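Local coordinates for glycoside hydrolase family protein (Novosphingobium sp. PP1Y, PDB 6Q2F) that hydrolyses alpha-L-rhamnosidic bonds, probably releasing terminal L-rhamnose from glycosides, at residues A[66-71]-A[114-119]; A[88-93]-A[108-113]; A[212-217]-A[405-410]; A[529-534]-A[543-548]; A[632-637]-A[728-733]. All coordinates share one frame; numbering follows the deposited sequence.

Contacts 1 and 2 sit side by side, their centres 9 Å apart, on the parallel barrel; both use helix 108-124, and along the chain contact 2 falls between the two segments of contact 1. Contacts 3, 4 and 5 then follow in series. Contacts 3 and 4, with centres 11 Å apart, touch where Leu-212 of strand 206-217 and Pro-409 of the loop before strand 413-414 pack on residues 529-532; their centres lie about 49 to 64 Å from those of the first pair. Contact 5 is apart from all of these, its centre at least about 38 Å away, where barrel helix 620-636 meets the strand 729-730 region. Together they sample the barrel and its joins to neighbouring beta-rich parts.

Contact 1 of 5, residues A[66-71]-A[114-119]; sequences ITKDGI and FRFAAH
The backbones come closest at two places, Lys-68 beside Phe-116 with CA atoms 6.8 Å apart and Ile-71 beside Ala-117 at 6.3 Å. The Phe-116 ring reaches across to the first turn of the other helix. Lys-68 sets its CB over one face, and its CG follows the rim, 3.8 Å from Phe-116 CD2. Bends at chi2 and chi3 bring its CE back to 3.9 Å from Phe-116 CB, while NZ goes on to a salt bridge with Asp-112. On the same side of the ring, one atom beyond CD2, Phe-116 CE2 lies 3.4 Å from Lys-68 O. These are neighbouring outer helices of a (beta/alpha)8 barrel, 68-81 and 108-124, and the first begins here: Thr-67 is its N-cap, OG1 accepting from Gly-70 N at 3.0 Å. Deeper in, Ile-71 has CG2 anti to its own N, which directs this methyl at the second helix, 3.9 Å from Ala-117 CB and obliquely against Phe-116 CD2 at 4.0 Å. An alanine in place of Phe-116 is likely to open a gap between the helices and leave the Lys-68 methylenes without their apolar cover. Trp-59 of strand 56-62 touches both Ile-71 and Ala-117 from the barrel wall.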
# COMPACT_ATOMS: atom_id res chain seq x y z
N ILE A 66 6.43 19.22 -21.57
CA ILE A 66 6.57 20.18 -20.48
C ILE A 66 6.77 21.56 -21.07
O ILE A 66 7.61 21.75 -21.94
CB ILE A 66 7.78 19.86 -19.58
CG1 ILE A 66 7.75 18.41 -19.07
CG2 ILE A 66 7.88 20.85 -18.44
CD1 ILE A 66 9.17 17.83 -18.87
N THR A 67 6.02 22.55 -20.57
CA THR A 67 6.34 23.95 -20.86
C THR A 67 6.13 24.77 -19.60
O THR A 67 5.30 24.44 -18.75
CB THR A 67 5.49 24.56 -21.99
OG1 THR A 67 4.12 24.65 -21.58
CG2 THR A 67 5.58 23.77 -23.30
N LYS A 68 6.89 25.87 -19.50
CA LYS A 68 6.66 26.81 -18.40
C LYS A 68 5.28 27.44 -18.49
O LYS A 68 4.62 27.66 -17.47
CB LYS A 68 7.74 27.88 -18.41
CG LYS A 68 9.04 27.40 -17.73
CD LYS A 68 10.25 28.03 -18.37
CE LYS A 68 10.76 29.16 -17.52
NZ LYS A 68 11.80 29.93 -18.22
N ASP A 69 4.82 27.74 -19.71
CA ASP A 69 3.49 28.30 -19.87
C ASP A 69 2.44 27.40 -19.26
O ASP A 69 1.54 27.87 -18.56
CB ASP A 69 3.20 28.54 -21.34
CG ASP A 69 1.79 29.04 -21.57
OD1 ASP A 69 1.50 30.18 -21.20
OD2 ASP A 69 0.97 28.27 -22.10
N GLY A 70 2.55 26.10 -19.51
CA GLY A 70 1.59 25.16 -18.96
C GLY A 70 1.73 24.98 -17.45
O GLY A 70 0.73 24.78 -16.76
N ILE A 71 2.96 25.05 -16.94
CA ILE A 71 3.19 24.89 -15.51
C ILE A 71 2.45 25.98 -14.73
O ILE A 71 1.80 25.71 -13.71
CB ILE A 71 4.70 24.92 -15.21
CG1 ILE A 71 5.37 23.64 -15.73
CG2 ILE A 71 4.95 25.11 -13.71
CD1 ILE A 71 6.90 23.68 -15.69
N PHE A 114 11.74 23.23 -14.13
CA PHE A 114 11.50 22.82 -12.76
C PHE A 114 11.71 23.97 -11.79
O PHE A 114 10.94 24.14 -10.84
CB PHE A 114 12.37 21.62 -12.35
CG PHE A 114 12.02 21.11 -10.98
CD1 PHE A 114 11.00 20.20 -10.82
CD2 PHE A 114 12.65 21.61 -9.85
CE1 PHE A 114 10.62 19.75 -9.55
CE2 PHE A 114 12.29 21.16 -8.57
CZ PHE A 114 11.27 20.24 -8.43
N ARG A 115 12.77 24.75 -12.01
CA ARG A 115 12.99 25.94 -11.20
C ARG A 115 11.77 26.85 -11.24
O ARG A 115 11.36 27.40 -10.21
CB ARG A 115 14.23 26.70 -11.69
CG ARG A 115 14.44 28.03 -10.99
CD ARG A 115 15.78 28.66 -11.32
NE ARG A 115 16.88 27.79 -10.94
CZ ARG A 115 18.16 28.14 -10.93
NH1 ARG A 115 18.52 29.38 -11.27
NH2 ARG A 115 19.09 27.27 -10.57
N PHE A 116 11.21 27.03 -12.42
CA PHE A 116 10.00 27.83 -12.56
C PHE A 116 8.85 27.23 -11.77
O PHE A 116 8.11 27.95 -11.10
CB PHE A 116 9.62 27.94 -14.03
CG PHE A 116 8.43 28.82 -14.27
CD1 PHE A 116 8.56 30.20 -14.19
CD2 PHE A 116 7.20 28.27 -14.56
CE1 PHE A 116 7.47 31.03 -14.44
CE2 PHE A 116 6.09 29.09 -14.80
CZ PHE A 116 6.23 30.47 -14.73
N ALA A 117 8.67 25.91 -11.85
CA ALA A 117 7.65 25.25 -11.04
C ALA A 117 7.86 25.52 -9.57
O ALA A 117 6.91 25.78 -8.83
CB ALA A 117 7.66 23.73 -11.29
N ALA A 118 9.12 25.48 -9.12
CA ALA A 118 9.36 25.68 -7.70
C ALA A 118 9.04 27.11 -7.29
O ALA A 118 8.48 27.35 -6.22
CB ALA A 118 10.82 25.32 -7.36
N HIS A 119 9.37 28.08 -8.16
CA HIS A 119 9.09 29.47 -7.83
C HIS A 119 7.60 29.75 -7.88
O HIS A 119 7.09 30.57 -7.10
CB HIS A 119 9.85 30.40 -8.77
CG HIS A 119 11.25 30.67 -8.33
ND1 HIS A 119 11.56 31.50 -7.27
CD2 HIS A 119 12.44 30.20 -8.79
CE1 HIS A 119 12.87 31.54 -7.11
NE2 HIS A 119 13.43 30.77 -8.02

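Contact 2 of 5, residues A[88-93]-A[108-113]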
# COMPACT_ATOMS: atom_id res chain seq x y z
N ASN A 88 5.59 16.28 -7.89
CA ASN A 88 6.04 16.16 -9.27
C ASN A 88 6.72 14.82 -9.52
O ASN A 88 7.43 14.30 -8.67
CB ASN A 88 7.00 17.30 -9.61
CG ASN A 88 7.50 17.23 -11.04
OD1 ASN A 88 8.71 17.21 -11.29
ND2 ASN A 88 6.58 17.14 -11.99
N PHE A 89 6.52 14.28 -10.73
CA PHE A 89 7.28 13.15 -11.25
C PHE A 89 7.68 13.44 -12.67
O PHE A 89 6.84 13.90 -13.47
CB PHE A 89 6.46 11.85 -11.25
CG PHE A 89 5.90 11.48 -9.91
CD1 PHE A 89 6.67 10.76 -9.02
CD2 PHE A 89 4.61 11.85 -9.56
CE1 PHE A 89 6.15 10.40 -7.78
CE2 PHE A 89 4.09 11.50 -8.32
CZ PHE A 89 4.85 10.78 -7.44
N ASP A 90 8.94 13.20 -13.00
CA ASP A 90 9.35 13.17 -14.41
C ASP A 90 9.24 11.72 -14.86
O ASP A 90 10.11 10.91 -14.57
CB ASP A 90 10.76 13.72 -14.61
CG ASP A 90 11.08 13.93 -16.09
OD1 ASP A 90 10.49 14.85 -16.69
OD2 ASP A 90 11.90 13.16 -16.64
N ALA A 91 8.16 11.40 -15.58
CA ALA A 91 7.80 10.02 -15.90
C ALA A 91 8.14 9.70 -17.35
O ALA A 91 7.54 10.29 -18.27
CB ALA A 91 6.32 9.77 -15.63
N ASN A 92 9.06 8.76 -17.56
CA ASN A 92 9.54 8.42 -18.90
C ASN A 92 8.71 7.27 -19.49
O ASN A 92 9.21 6.20 -19.81
CB ASN A 92 11.02 8.06 -18.86
CG ASN A 92 11.63 7.93 -20.26
OD1 ASN A 92 11.99 6.83 -20.69
ND2 ASN A 92 11.76 9.05 -20.95
N LEU A 93 7.40 7.50 -19.59
CA LEU A 93 6.48 6.57 -20.23
C LEU A 93 6.17 7.08 -21.63
O LEU A 93 5.89 8.27 -21.80
CB LEU A 93 5.19 6.43 -19.42
CG LEU A 93 5.32 5.87 -18.00
CD1 LEU A 93 3.95 5.57 -17.44
CD2 LEU A 93 6.16 4.60 -18.02
N PRO A 108 19.49 21.76 -19.22
CA PRO A 108 19.20 23.16 -18.86
C PRO A 108 17.74 23.58 -19.02
O PRO A 108 17.17 24.13 -18.08
CB PRO A 108 20.14 23.94 -19.79
CG PRO A 108 21.39 23.04 -19.80
CD PRO A 108 20.82 21.64 -19.86
N GLU A 109 17.11 23.29 -20.15
CA GLU A 109 15.72 23.72 -20.33
C GLU A 109 14.78 23.00 -19.37
O GLU A 109 13.84 23.61 -18.87
CB GLU A 109 15.27 23.52 -21.77
CG GLU A 109 13.99 24.32 -22.11
CD GLU A 109 13.73 24.44 -23.61
OE1 GLU A 109 12.61 24.86 -23.98
OE2 GLU A 109 14.64 24.12 -24.40
N TRP A 110 15.02 21.72 -19.13
CA TRP A 110 14.26 21.00 -18.12
C TRP A 110 14.47 21.61 -16.74
O TRP A 110 13.51 21.83 -15.98
CB TRP A 110 14.64 19.52 -18.12
CG TRP A 110 13.77 18.67 -17.25
CD1 TRP A 110 12.68 17.93 -17.64
CD2 TRP A 110 13.90 18.48 -15.83
NE1 TRP A 110 12.12 17.30 -16.56
CE2 TRP A 110 12.85 17.61 -15.44
CE3 TRP A 110 14.78 18.95 -14.87
CZ2 TRP A 110 12.67 17.21 -14.10
CZ3 TRP A 110 14.61 18.55 -13.52
CH2 TRP A 110 13.56 17.68 -13.16
N LYS A 111 15.73 21.90 -16.39
CA LYS A 111 16.00 22.42 -15.06
C LYS A 111 15.36 23.79 -14.88
O LYS A 111 14.84 24.09 -13.80
CB LYS A 111 17.51 22.46 -14.79
CG LYS A 111 18.12 21.07 -14.65
CD LYS A 111 19.58 21.08 -14.22
CE LYS A 111 20.49 21.90 -15.12
NZ LYS A 111 21.88 21.87 -14.56
N ASP A 112 15.38 24.61 -15.93
CA ASP A 112 14.74 25.91 -15.84
C ASP A 112 13.22 25.76 -15.70
O ASP A 112 12.59 26.53 -14.95
CB ASP A 112 15.09 26.75 -17.06
CG ASP A 112 14.75 28.21 -16.87
OD1 ASP A 112 15.18 28.78 -15.84
OD2 ASP A 112 14.05 28.77 -17.72
N ALA A 113 12.63 24.78 -16.37
CA ALA A 113 11.21 24.51 -16.15
C ALA A 113 10.94 24.13 -14.70
O ALA A 113 10.02 24.65 -14.08
CB ALA A 113 10.73 23.40 -17.09
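Asp-90 and Trp-110 join strand 85-91 to helix 108-124 through one side-chain hydrogen bond, spanning backbones whose CA atoms are 10.0 Å apart. Asp-90 starts with its CB aimed at the helix, and this carbon already meets the indole, 4.0 Å from Trp-110 CZ2. CG is anti to the backbone N (chi1 -170°), which carries the carboxylate further along the indole edge until CG is 3.6 Å from Trp-110 NE1. At the tip the two oxygens part ways. OD1 takes the indole N-H, with Trp-110 NE1 at 2.9 Å and an N-H...O angle of 151°; OD2 is turned off and stays 4.1 Å from that same NE1. The donor comes from above the carboxylate, 71° out of its plane, and the carboxylate and indole planes are almost perpendicular. OD1 itself sits at the ring's edge, somewhat tilted from the indole plane. Both partners are buried, so the bond supplies the indole nitrogen with an acceptor in a largely apolar setting that includes Ile-66: Tyr-105 packs edge-to-face on Trp-110, and Trp-61 of the adjacent strand also meets its ring. Strand 85-91, helix 108-124 and strand 127-131 form a beta-alpha-beta unit, and a strand residue reaching outward to the following helix belongs to the layer between sheet and helices of a (beta/alpha)8 barrel.

Contact 3 of 5, residues A[212-217]-A[405-410]; sequences LAFPVP and TGVDPD
Val-407 plugs against Phe-214 at one end of a four-stranded antiparallel sheet, where the loop leading into the short edge strand 413-414 passes over strand 206-217. The loop is bonded through the backbone of Gly-406 to Gly-541, while strand 206-217 lies between strands 413-414 and 436-447. Of the two branches of Val-407, CG2 does the broader work. It stands 3.5 Å from Phe-214 CD1 and 3.8 Å from CE1 of the same ring, coming in obliquely. CG1 reaches back toward the root of the phenylalanine, 3.7 Å from Phe-214 CB. The two side chains cross at about a right angle, CG1 against the root of the aromatic side chain and CG2 further out along the CD1-CE1 bond. Phe-214 has its CG in the crowded position between backbone N and carbonyl carbon (chi1 49°), and from there CD1 is presented to both valine methyls. Contacts thin out along the strand: Val-407 CG2 is 4.0 Å from the carbonyl O of Pro-215 and 4.3 Å from Val-216 CG1. One residue after the valine, the loop turns sharply in an Asx turn, Asp-408 OD1 accepting from Asp-410 N at 3.0 Å, and enters a 3-10 turn. Pro-533 touches Phe-214 as well, so the ring links this loop with the 529-534 region. Between the two segments no polar pair fixes a direction, and the fit therefore rests on the shapes of two buried apolar side chains, with dispersion and the exclusion of water as its likely source of stability.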
# COMPACT_ATOMS: atom_id res chain seq x y z
N LEU A 212 33.69 -20.53 4.89
CA LEU A 212 33.33 -21.38 6.01
C LEU A 212 33.63 -22.82 5.63
O LEU A 212 33.48 -23.22 4.48
CB LEU A 212 31.86 -21.24 6.39
CG LEU A 212 31.39 -19.82 6.70
CD1 LEU A 212 29.88 -19.82 6.83
CD2 LEU A 212 32.07 -19.29 7.98
N ALA A 213 34.08 -23.58 6.62
CA ALA A 213 34.28 -25.00 6.46
C ALA A 213 33.59 -25.70 7.61
O ALA A 213 33.52 -25.18 8.73
CB ALA A 213 35.76 -25.39 6.42
N PHE A 214 33.07 -26.89 7.33
CA PHE A 214 32.36 -27.66 8.34
C PHE A 214 32.36 -29.11 7.92
O PHE A 214 32.34 -29.41 6.72
CB PHE A 214 30.93 -27.14 8.53
CG PHE A 214 30.17 -26.95 7.25
CD1 PHE A 214 29.42 -27.98 6.72
CD2 PHE A 214 30.19 -25.73 6.58
CE1 PHE A 214 28.71 -27.82 5.54
CE2 PHE A 214 29.48 -25.56 5.40
CZ PHE A 214 28.74 -26.61 4.88
N PRO A 215 32.40 -30.03 8.88
CA PRO A 215 32.37 -31.46 8.53
C PRO A 215 31.00 -31.86 8.04
O PRO A 215 29.97 -31.28 8.41
CB PRO A 215 32.71 -32.16 9.86
CG PRO A 215 33.27 -31.07 10.75
CD PRO A 215 32.59 -29.82 10.32
N VAL A 216 30.99 -32.88 7.19
CA VAL A 216 29.76 -33.32 6.54
C VAL A 216 29.93 -34.82 6.32
O VAL A 216 31.06 -35.29 6.15
CB VAL A 216 29.52 -32.52 5.25
CG1 VAL A 216 29.29 -31.05 5.53
CG2 VAL A 216 30.63 -32.74 4.23
N PRO A 217 28.86 -35.61 6.37
CA PRO A 217 29.02 -37.06 6.21
C PRO A 217 29.18 -37.45 4.75
O PRO A 217 28.54 -36.89 3.86
CB PRO A 217 27.71 -37.62 6.79
CG PRO A 217 26.72 -36.54 6.51
CD PRO A 217 27.46 -35.24 6.67
N THR A 405 19.05 -33.95 12.07
CA THR A 405 19.91 -32.87 12.55
C THR A 405 21.05 -32.71 11.56
O THR A 405 21.64 -33.71 11.13
CB THR A 405 20.45 -33.16 13.95
OG1 THR A 405 19.35 -33.16 14.87
CG2 THR A 405 21.44 -32.08 14.37
N GLY A 406 21.35 -31.47 11.19
CA GLY A 406 22.37 -31.23 10.20
C GLY A 406 23.73 -30.95 10.79
O GLY A 406 24.13 -31.57 11.77
N VAL A 407 24.45 -30.00 10.18
CA VAL A 407 25.79 -29.65 10.65
C VAL A 407 25.71 -29.06 12.05
O VAL A 407 24.85 -28.22 12.35
CB VAL A 407 26.43 -28.65 9.67
CG1 VAL A 407 27.78 -28.19 10.18
CG2 VAL A 407 26.55 -29.26 8.27
N ASP A 408 26.62 -29.49 12.91
CA ASP A 408 26.74 -28.89 14.23
C ASP A 408 27.29 -27.48 14.08
O ASP A 408 28.36 -27.30 13.49
CB ASP A 408 27.66 -29.73 15.14
CG ASP A 408 27.64 -29.27 16.59
OD1 ASP A 408 27.40 -28.07 16.84
OD2 ASP A 408 27.85 -30.12 17.49
N PRO A 409 26.59 -26.45 14.56
CA PRO A 409 27.10 -25.08 14.42
C PRO A 409 28.50 -24.90 14.99
O PRO A 409 29.33 -24.21 14.38
CB PRO A 409 26.08 -24.22 15.18
CG PRO A 409 24.93 -25.10 15.46
CD PRO A 409 25.32 -26.52 15.30
N ASP A 410 28.79 -25.51 16.13
CA ASP A 410 30.12 -25.39 16.73
C ASP A 410 31.21 -25.98 15.84
O ASP A 410 32.38 -25.59 15.98
CB ASP A 410 30.14 -26.06 18.10
CG ASP A 410 29.21 -25.39 19.08
OD1 ASP A 410 29.10 -24.15 19.04
OD2 ASP A 410 28.56 -26.10 19.88

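Contact 4 of 5, residues A[529-534]-A[543-548]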
# COMPACT_ATOMS: atom_id res chain seq x y z
N ARG A 529 27.54 -16.38 11.83
CA ARG A 529 28.51 -17.11 11.00
C ARG A 529 28.31 -18.62 10.99
O ARG A 529 28.32 -19.21 9.89
CB ARG A 529 29.94 -16.75 11.43
CG ARG A 529 30.50 -15.58 10.63
CD ARG A 529 31.34 -14.63 11.49
NE ARG A 529 32.71 -15.10 11.68
CZ ARG A 529 33.23 -15.44 12.86
NH1 ARG A 529 32.49 -15.37 13.96
NH2 ARG A 529 34.49 -15.85 12.93
N PRO A 530 28.11 -19.31 12.12
CA PRO A 530 27.94 -20.77 12.04
C PRO A 530 26.66 -21.18 11.32
O PRO A 530 26.56 -22.33 10.88
CB PRO A 530 27.90 -21.20 13.52
CG PRO A 530 28.55 -20.08 14.27
CD PRO A 530 28.11 -18.85 13.51
N TRP A 531 25.71 -20.26 11.17
CA TRP A 531 24.42 -20.56 10.57
C TRP A 531 24.33 -20.18 9.10
O TRP A 531 23.42 -20.66 8.41
CB TRP A 531 23.31 -19.85 11.36
CG TRP A 531 23.31 -20.28 12.79
CD1 TRP A 531 23.97 -19.68 13.83
CD2 TRP A 531 22.62 -21.41 13.34
NE1 TRP A 531 23.73 -20.37 14.99
CE2 TRP A 531 22.91 -21.44 14.72
CE3 TRP A 531 21.78 -22.40 12.80
CZ2 TRP A 531 22.39 -22.41 15.58
CZ3 TRP A 531 21.26 -23.36 13.65
CH2 TRP A 531 21.58 -23.37 15.02
N LEU A 532 25.27 -19.38 8.59
CA LEU A 532 25.24 -18.99 7.18
C LEU A 532 25.02 -20.15 6.22
O LEU A 532 24.32 -19.94 5.21
CB LEU A 532 26.54 -18.25 6.82
CG LEU A 532 26.78 -16.95 7.58
CD1 LEU A 532 28.04 -16.28 7.11
CD2 LEU A 532 25.59 -16.02 7.45
N PRO A 533 25.54 -21.37 6.44
CA PRO A 533 25.29 -22.44 5.45
C PRO A 533 23.82 -22.72 5.21
O PRO A 533 23.47 -23.18 4.12
CB PRO A 533 26.01 -23.65 6.05
CG PRO A 533 27.10 -23.05 6.86
CD PRO A 533 26.49 -21.83 7.47
N ALA A 534 22.96 -22.43 6.19
CA ALA A 534 21.52 -22.58 5.98
C ALA A 534 21.01 -21.68 4.86
O ALA A 534 20.05 -22.04 4.18
CB ALA A 534 20.78 -22.26 7.28
N ARG A 543 16.09 -28.84 12.00
CA ARG A 543 15.33 -28.03 11.05
C ARG A 543 14.76 -26.79 11.71
O ARG A 543 14.70 -25.72 11.10
CB ARG A 543 14.19 -28.85 10.42
CG ARG A 543 14.63 -29.97 9.49
CD ARG A 543 13.42 -30.52 8.73
NE ARG A 543 13.79 -31.65 7.89
CZ ARG A 543 14.37 -31.53 6.70
NH1 ARG A 543 14.64 -30.32 6.22
NH2 ARG A 543 14.68 -32.62 6.00
N GLU A 544 14.32 -26.93 12.96
CA GLU A 544 13.72 -25.79 13.66
C GLU A 544 14.76 -24.71 13.92
O GLU A 544 14.48 -23.52 13.75
CB GLU A 544 13.06 -26.26 14.95
CG GLU A 544 12.29 -25.16 15.72
CD GLU A 544 11.18 -24.49 14.91
OE1 GLU A 544 10.60 -25.13 14.00
OE2 GLU A 544 10.88 -23.31 15.18
N GLN A 545 15.96 -25.10 14.34
CA GLN A 545 17.02 -24.12 14.58
C GLN A 545 17.40 -23.38 13.30
O GLN A 545 17.62 -22.16 13.32
CB GLN A 545 18.25 -24.81 15.16
CG GLN A 545 18.13 -25.25 16.60
CD GLN A 545 19.33 -26.11 16.99
OE1 GLN A 545 19.65 -27.08 16.31
NE2 GLN A 545 20.02 -25.72 18.06
N SER A 546 17.51 -24.10 12.18
CA SER A 546 17.83 -23.42 10.93
C SER A 546 16.67 -22.54 10.50
O SER A 546 16.88 -21.43 10.01
CB SER A 546 18.19 -24.43 9.84
OG SER A 546 19.57 -24.77 9.93
N ASP A 547 15.44 -23.00 10.72
CA ASP A 547 14.28 -22.18 10.38
C ASP A 547 14.23 -20.92 11.24
O ASP A 547 13.86 -19.84 10.76
CB ASP A 547 12.99 -22.98 10.53
CG ASP A 547 12.78 -23.96 9.40
OD1 ASP A 547 13.47 -23.83 8.37
OD2 ASP A 547 11.92 -24.86 9.53
N ARG A 548 14.61 -21.04 12.53
CA ARG A 548 14.63 -19.85 13.37
C ARG A 548 15.79 -18.94 13.01
O ARG A 548 15.64 -17.71 13.02
CB ARG A 548 14.68 -20.23 14.85
CG ARG A 548 13.38 -20.82 15.33
CD ARG A 548 13.50 -21.32 16.75
NE ARG A 548 12.24 -21.93 17.15
CZ ARG A 548 11.96 -22.34 18.38
NH1 ARG A 548 12.86 -22.22 19.36
NH2 ARG A 548 10.78 -22.87 18.62
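Trp-531 puts the six-membered part of its indole against the first turn of helix 543-575, and this is the close part of the contact. CH2 is 3.6 Å from Gln-545 CB and CZ3 is 3.7 Å from the same carbon, an oblique approach. CZ3 also lies 3.8 Å from the carbonyl O of Gln-545, an oxygen that has a hydrogen bond from Asn-830. Three residues after the tryptophan, Ala-534 CB packs 3.8 Å from Ser-546 OG. That hydroxyl is buried but provided for: it is hydrogen-bonded to the carbonyl of Val-540, in the connection between the two segments. Residues 529-534 have helical torsions without the regular bonding of a helix, and they lead into a short connection that turns the chain into the long helix 543-575, which in turn delivers it to strand 579-582 of the (beta/alpha)8 barrel. Phe-549, one turn further along that helix, meets the indole with its ring as well. The looser side begins beyond Gln-545 CB. CG is anti to the carbonyl carbon (chi1 -73°) and the chain runs out extended past the indole, leaving NE2 4.1 Å from Trp-531 CH2 and the amide steeply inclined to the ring; OE1 turns back to the backbone N of Thr-542. Further round the helix, exposed Glu-544 plays no part against the tryptophan and forms a salt bridge within its own helix, Arg-548 NE to Glu-544 OE2 at 2.8 Å, through the anti lone pair of that oxygen.

Contact 5 of 5, residues A[632-637]-A[728-733]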
# COMPACT_ATOMS: atom_id res chain seq x y z
N VAL A 632 0.41 4.23 12.16
CA VAL A 632 1.71 4.87 12.36
C VAL A 632 1.52 6.30 12.83
O VAL A 632 2.07 6.71 13.87
CB VAL A 632 2.56 4.82 11.06
CG1 VAL A 632 3.82 5.69 11.23
CG2 VAL A 632 2.99 3.39 10.76
N ALA A 633 0.71 7.07 12.10
CA ALA A 633 0.53 8.47 12.43
C ALA A 633 -0.08 8.66 13.82
O ALA A 633 0.22 9.64 14.50
CB ALA A 633 -0.35 9.14 11.38
N HIS A 634 -0.95 7.74 14.24
CA HIS A 634 -1.53 7.85 15.58
C HIS A 634 -0.49 7.54 16.65
O HIS A 634 -0.35 8.27 17.63
CB HIS A 634 -2.74 6.90 15.73
CG HIS A 634 -3.82 7.12 14.71
ND1 HIS A 634 -4.79 6.17 14.46
CD2 HIS A 634 -4.09 8.16 13.89
CE1 HIS A 634 -5.61 6.62 13.52
NE2 HIS A 634 -5.21 7.83 13.17
N LEU A 635 0.26 6.45 16.46
CA LEU A 635 1.22 6.02 17.47
C LEU A 635 2.45 6.91 17.51
O LEU A 635 2.86 7.34 18.59
CB LEU A 635 1.60 4.56 17.21
CG LEU A 635 0.45 3.69 17.71
CD1 LEU A 635 0.31 2.48 16.85
CD2 LEU A 635 0.70 3.28 19.16
N TYR A 636 3.03 7.25 16.35
CA TYR A 636 4.29 8.00 16.36
C TYR A 636 4.08 9.50 16.30
O TYR A 636 5.07 10.24 16.31
CB TYR A 636 5.21 7.52 15.22
CG TYR A 636 5.69 6.11 15.48
CD1 TYR A 636 4.91 5.01 15.13
CD2 TYR A 636 6.93 5.87 16.11
CE1 TYR A 636 5.33 3.72 15.39
CE2 TYR A 636 7.36 4.57 16.39
CZ TYR A 636 6.56 3.50 16.02
OH TYR A 636 6.96 2.22 16.27
N GLY A 637 2.84 9.97 16.26
CA GLY A 637 2.55 11.38 16.44
C GLY A 637 2.65 12.25 15.21
O GLY A 637 2.59 13.48 15.33
N GLY A 728 -7.32 17.55 16.75
CA GLY A 728 -7.03 16.77 17.96
C GLY A 728 -6.29 15.48 17.65
O GLY A 728 -5.39 15.43 16.80
N ARG A 729 -6.69 14.40 18.31
CA ARG A 729 -6.09 13.09 18.08
C ARG A 729 -7.15 12.07 17.73
O ARG A 729 -8.30 12.17 18.18
CB ARG A 729 -5.34 12.58 19.33
CG ARG A 729 -6.28 12.16 20.52
CD ARG A 729 -5.45 11.59 21.67
NE ARG A 729 -6.26 11.16 22.83
CZ ARG A 729 -6.78 9.94 22.96
NH1 ARG A 729 -6.61 9.01 22.02
NH2 ARG A 729 -7.47 9.65 24.05
N ASN A 730 -6.75 11.08 16.95
CA ASN A 730 -7.54 9.87 16.84
C ASN A 730 -7.83 9.27 18.20
O ASN A 730 -6.96 9.24 19.08
CB ASN A 730 -6.82 8.83 15.99
CG ASN A 730 -7.73 7.66 15.65
OD1 ASN A 730 -7.54 6.54 16.11
ND2 ASN A 730 -8.74 7.94 14.84
N VAL A 731 -9.04 8.75 18.37
CA VAL A 731 -9.41 7.97 19.55
C VAL A 731 -9.58 6.51 19.14
O VAL A 731 -10.40 6.20 18.27
CB VAL A 731 -10.70 8.50 20.19
CG1 VAL A 731 -11.21 7.54 21.27
CG2 VAL A 731 -10.42 9.85 20.81
N ALA A 732 -8.85 5.62 19.80
CA ALA A 732 -9.00 4.18 19.59
C ALA A 732 -8.84 3.49 20.93
O ALA A 732 -8.04 3.92 21.76
CB ALA A 732 -7.99 3.64 18.58
N ASP A 733 -9.60 2.41 21.14
CA ASP A 733 -9.55 1.69 22.41
C ASP A 733 -8.69 0.45 22.35
O ASP A 733 -8.22 0.00 23.41
CB ASP A 733 -10.96 1.30 22.85
CG ASP A 733 -11.81 2.51 23.20
OD1 ASP A 733 -11.29 3.44 23.86
OD2 ASP A 733 -12.98 2.55 22.81
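Two torsions bring His-634 and Asn-730 together: the histidine has CG anti to its carbonyl carbon (chi1 -57°), swinging the ring off the helix, and the asparagine has CG anti to its backbone N (chi1 -170°), laying its side chain across that ring. The backbones are 6.5 Å apart between the CA atoms of His-634 and Asn-730. Asn-730 CB sits over the ring centre, 3.4 Å from the centroid of His-634 and only 8° off the normal, a CH-pi contact. As modelled the amide runs on nearly parallel to the ring, but its placement is doubtful, since carbons are closer there than they can sit. Asn-730 OD1 is 3.2 Å from His-634 ND1, but the angle is too poor for a bond; ND1 is hydrogen-bonded to Asp-763 instead, and that partner helps fix the ring's rotation. A leucine at His-634 would probably leave Asp-763 without this mate and take away the ring face under Asn-730 CB. Asn-730 also touches Val-895 and Arg-897 of strand 894-899, with which strand 729-730 pairs antiparallel. The contact probably lies at a seam between the (beta/alpha)8 barrel, through its outer helix 620-636, and the large antiparallel sheet that strand 729-730 joins.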